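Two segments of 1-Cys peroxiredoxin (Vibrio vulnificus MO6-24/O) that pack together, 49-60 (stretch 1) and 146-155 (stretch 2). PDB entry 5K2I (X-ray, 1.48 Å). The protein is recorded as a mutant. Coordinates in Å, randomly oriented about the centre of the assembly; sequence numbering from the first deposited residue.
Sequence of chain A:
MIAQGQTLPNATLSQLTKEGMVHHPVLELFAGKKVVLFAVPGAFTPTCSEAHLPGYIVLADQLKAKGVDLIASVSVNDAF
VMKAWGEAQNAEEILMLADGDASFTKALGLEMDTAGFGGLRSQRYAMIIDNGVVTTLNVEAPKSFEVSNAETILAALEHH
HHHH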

# COMPACT_ATOMS: atom_id res chain seq x y z
N SER A 49 -4.14 7.83 -4.86
CA SER A 49 -4.13 9.22 -5.32
C SER A 49 -4.73 10.18 -4.31
O SER A 49 -4.21 11.29 -4.11
CB SER A 49 -4.88 9.34 -6.65
OG SER A 49 -4.23 8.55 -7.62
N GLU A 50 -5.79 9.74 -3.65
CA GLU A 50 -6.49 10.54 -2.65
C GLU A 50 -5.60 10.96 -1.48
O GLU A 50 -5.95 11.88 -0.74
CB GLU A 50 -7.70 9.76 -2.12
CG GLU A 50 -7.28 8.54 -1.31
CD GLU A 50 -8.40 7.53 -1.12
OE1 GLU A 50 -8.92 7.44 0.01
OE2 GLU A 50 -8.74 6.82 -2.10
N ALA A 51 -4.47 10.28 -1.31
CA ALA A 51 -3.63 10.50 -0.13
C ALA A 51 -2.34 11.25 -0.43
O ALA A 51 -1.56 11.53 0.49
CB ALA A 51 -3.32 9.17 0.55
N HIS A 52 -2.10 11.58 -1.70
CA HIS A 52 -0.94 12.43 -1.99
C HIS A 52 -1.27 13.46 -3.07
O HIS A 52 -2.38 13.99 -3.10
CB HIS A 52 0.29 11.57 -2.34
CG HIS A 52 0.24 10.91 -3.68
ND1 HIS A 52 1.23 11.09 -4.63
CD2 HIS A 52 -0.67 10.09 -4.24
CE1 HIS A 52 0.92 10.39 -5.71
NE2 HIS A 52 -0.23 9.78 -5.50
N LEU A 53 -0.31 13.78 -3.92
CA LEU A 53 -0.41 14.97 -4.76
C LEU A 53 -1.77 15.12 -5.50
O LEU A 53 -2.40 16.17 -5.38
CB LEU A 53 0.76 14.99 -5.75
CG LEU A 53 1.30 16.34 -6.24
CD1 LEU A 53 1.26 17.43 -5.18
CD2 LEU A 53 2.72 16.14 -6.75
N PRO A 54 -2.23 14.08 -6.23
CA PRO A 54 -3.51 14.28 -6.93
C PRO A 54 -4.66 14.65 -6.00
O PRO A 54 -5.47 15.52 -6.34
CB PRO A 54 -3.77 12.91 -7.58
CG PRO A 54 -2.43 12.32 -7.74
CD PRO A 54 -1.65 12.76 -6.54
N GLY A 55 -4.72 14.01 -4.84
CA GLY A 55 -5.76 14.27 -3.86
C GLY A 55 -5.75 15.69 -3.32
O GLY A 55 -6.81 16.31 -3.14
N TYR A 56 -4.56 16.22 -3.07
CA TYR A 56 -4.46 17.58 -2.54
C TYR A 56 -4.63 18.61 -3.65
O TYR A 56 -5.13 19.70 -3.39
CB TYR A 56 -3.13 17.77 -1.78
CG TYR A 56 -3.19 17.01 -0.47
CD1 TYR A 56 -3.74 17.59 0.67
CD2 TYR A 56 -2.75 15.70 -0.39
CE1 TYR A 56 -3.84 16.88 1.85
CE2 TYR A 56 -2.85 14.98 0.81
CZ TYR A 56 -3.38 15.59 1.92
OH TYR A 56 -3.49 14.90 3.10
N ILE A 57 -4.28 18.24 -4.88
CA ILE A 57 -4.52 19.12 -6.02
C ILE A 57 -6.02 19.36 -6.19
O ILE A 57 -6.47 20.51 -6.28
CB ILE A 57 -3.93 18.53 -7.32
CG1 ILE A 57 -2.41 18.70 -7.31
CG2 ILE A 57 -4.51 19.22 -8.54
CD1 ILE A 57 -1.70 17.96 -8.45
N VAL A 58 -6.80 18.29 -6.20
CA VAL A 58 -8.22 18.47 -6.46
C VAL A 58 -8.96 19.03 -5.24
O VAL A 58 -10.00 19.65 -5.39
CB VAL A 58 -8.91 17.17 -6.95
CG1 VAL A 58 -8.34 16.74 -8.30
CG2 VAL A 58 -8.78 16.05 -5.92
N LEU A 59 -8.42 18.82 -4.04
CA LEU A 59 -9.07 19.38 -2.84
C LEU A 59 -8.53 20.75 -2.43
O LEU A 59 -8.98 21.32 -1.44
CB LEU A 59 -8.93 18.43 -1.64
CG LEU A 59 -9.93 17.28 -1.49
CD1 LEU A 59 -9.94 16.76 -0.04
CD2 LEU A 59 -11.32 17.67 -1.93
N ALA A 60 -7.57 21.29 -3.19
CA ALA A 60 -6.90 22.53 -2.79
C ALA A 60 -7.88 23.68 -2.59
O ALA A 60 -7.79 24.42 -1.61
CB ALA A 60 -5.85 22.91 -3.81
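Stretch 2, residues 146-155: EVSNAETILA

Stretch 2 approaches stretch 1 as a loop, residues 146-149, that turns into a helix at Ala150; this helix runs in the same general sense as helix 53-60, their N-to-C directions 41° apart and their axes no closer than 10.1 Å. The CA traces come nearest just ahead of both helices, where Ala51 CA lies 4.2 Å from Asn149 CA. Here Glu50, in a short 3-10 segment, holds the incoming chain at two points: Ala150 N donates to Glu50 O (3.0 Å), and Asn149 ND2 donates to Glu50 OE1 (2.9 Å), both nearly linear. Water 1 donates to the same carbonyl, Glu50 O (3.1 Å), and accepts from Glu151 N (3.0 Å), tying the first turn of the second helix to the 3-10 segment.

Asn149, chi1 in the p well, also caps its own helix: Thr152 N donates to Asn149 OD1 (2.9 Å), while Asn149 N donates to Thr152 OG1 (2.9 Å). OD1 faces the cap while ND2 points to Glu50.

The main bump of stretch 2 is the methyl of Ala150. It enters a hollow floored by the backbone of Gly55 and walled by Tyr56 and Leu59. Gly55 O lies 3.9 Å from Ala150 CB; a CB placed on Gly55 would lie an acceptable 4.0 Å from Ala150 CB, but would clash with Glu50 O at 2.4 Å. The methyl sits over one face of the Tyr56 ring, with Ala150 CB 3.6 Å from the ring centroid and 13° off its normal, a CH-pi contact. Leu59 CD1 closes in at 3.6 Å from Ala150 CB.

Leu59 is the answering bump, its CD1 lying 3.6 Å from Glu151 N and 4.3 Å from Leu154 CD2. Beyond the methyl, Tyr56 OH reaches to 3.7 Å from Ile153 CG1.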

# COMPACT_ATOMS: atom_id res chain seq x y z
N GLU A 146 -5.61 1.74 7.73
CA GLU A 146 -6.04 3.05 8.19
C GLU A 146 -5.92 4.00 7.01
O GLU A 146 -4.86 4.60 6.77
CB GLU A 146 -5.23 3.52 9.39
CG GLU A 146 -5.41 2.64 10.61
CD GLU A 146 -6.74 2.85 11.31
OE1 GLU A 146 -7.52 3.72 10.87
OE2 GLU A 146 -7.02 2.12 12.28
N VAL A 147 -7.01 4.09 6.25
CA VAL A 147 -6.98 4.70 4.92
C VAL A 147 -7.31 6.20 4.95
O VAL A 147 -8.26 6.65 4.31
CB VAL A 147 -7.97 4.01 3.97
CG1 VAL A 147 -7.61 4.32 2.53
CG2 VAL A 147 -7.97 2.51 4.19
N SER A 148 -6.51 6.97 5.68
CA SER A 148 -6.73 8.41 5.75
C SER A 148 -6.26 9.06 4.44
O SER A 148 -5.53 8.45 3.66
CB SER A 148 -5.99 9.00 6.94
OG SER A 148 -4.72 8.39 7.08
N ASN A 149 -6.69 10.30 4.21
CA ASN A 149 -6.46 10.97 2.93
C ASN A 149 -6.64 12.48 3.05
O ASN A 149 -6.77 13.02 4.16
CB ASN A 149 -7.43 10.39 1.90
CG ASN A 149 -8.87 10.38 2.40
OD1 ASN A 149 -9.29 11.27 3.13
ND2 ASN A 149 -9.63 9.35 2.01
N ALA A 150 -6.68 13.18 1.92
CA ALA A 150 -6.88 14.63 1.97
C ALA A 150 -8.25 14.97 2.55
O ALA A 150 -8.39 15.98 3.24
CB ALA A 150 -6.72 15.24 0.58
N GLU A 151 -9.26 14.13 2.30
CA GLU A 151 -10.58 14.35 2.89
C GLU A 151 -10.56 14.29 4.41
O GLU A 151 -11.32 15.00 5.07
CB GLU A 151 -11.60 13.33 2.37
CG GLU A 151 -12.05 13.54 0.93
CD GLU A 151 -13.07 14.67 0.75
OE1 GLU A 151 -13.58 15.23 1.75
OE2 GLU A 151 -13.37 14.99 -0.42
N THR A 152 -9.70 13.43 4.96
CA THR A 152 -9.55 13.35 6.41
C THR A 152 -9.08 14.69 6.95
O THR A 152 -9.57 15.16 7.98
CB THR A 152 -8.54 12.26 6.83
OG1 THR A 152 -8.75 11.09 6.03
CG2 THR A 152 -8.71 11.91 8.31
N ILE A 153 -8.14 15.30 6.24
CA ILE A 153 -7.62 16.61 6.63
C ILE A 153 -8.70 17.69 6.49
O ILE A 153 -8.89 18.51 7.39
CB ILE A 153 -6.37 16.98 5.79
CG1 ILE A 153 -5.19 16.08 6.16
CG2 ILE A 153 -6.02 18.46 5.94
CD1 ILE A 153 -4.65 16.29 7.58
N LEU A 154 -9.41 17.66 5.37
CA LEU A 154 -10.49 18.61 5.15
C LEU A 154 -11.51 18.56 6.28
O LEU A 154 -11.97 19.59 6.76
CB LEU A 154 -11.17 18.34 3.80
CG LEU A 154 -12.32 19.27 3.44
CD1 LEU A 154 -11.84 20.71 3.27
CD2 LEU A 154 -13.02 18.78 2.19
N ALA A 155 -11.84 17.35 6.73
CA ALA A 155 -12.83 17.19 7.79
C ALA A 155 -12.30 17.64 9.14
O ALA A 155 -13.06 18.06 10.01
CB ALA A 155 -13.29 15.75 7.86
O HOH W 1 -8.98 12.44 -0.22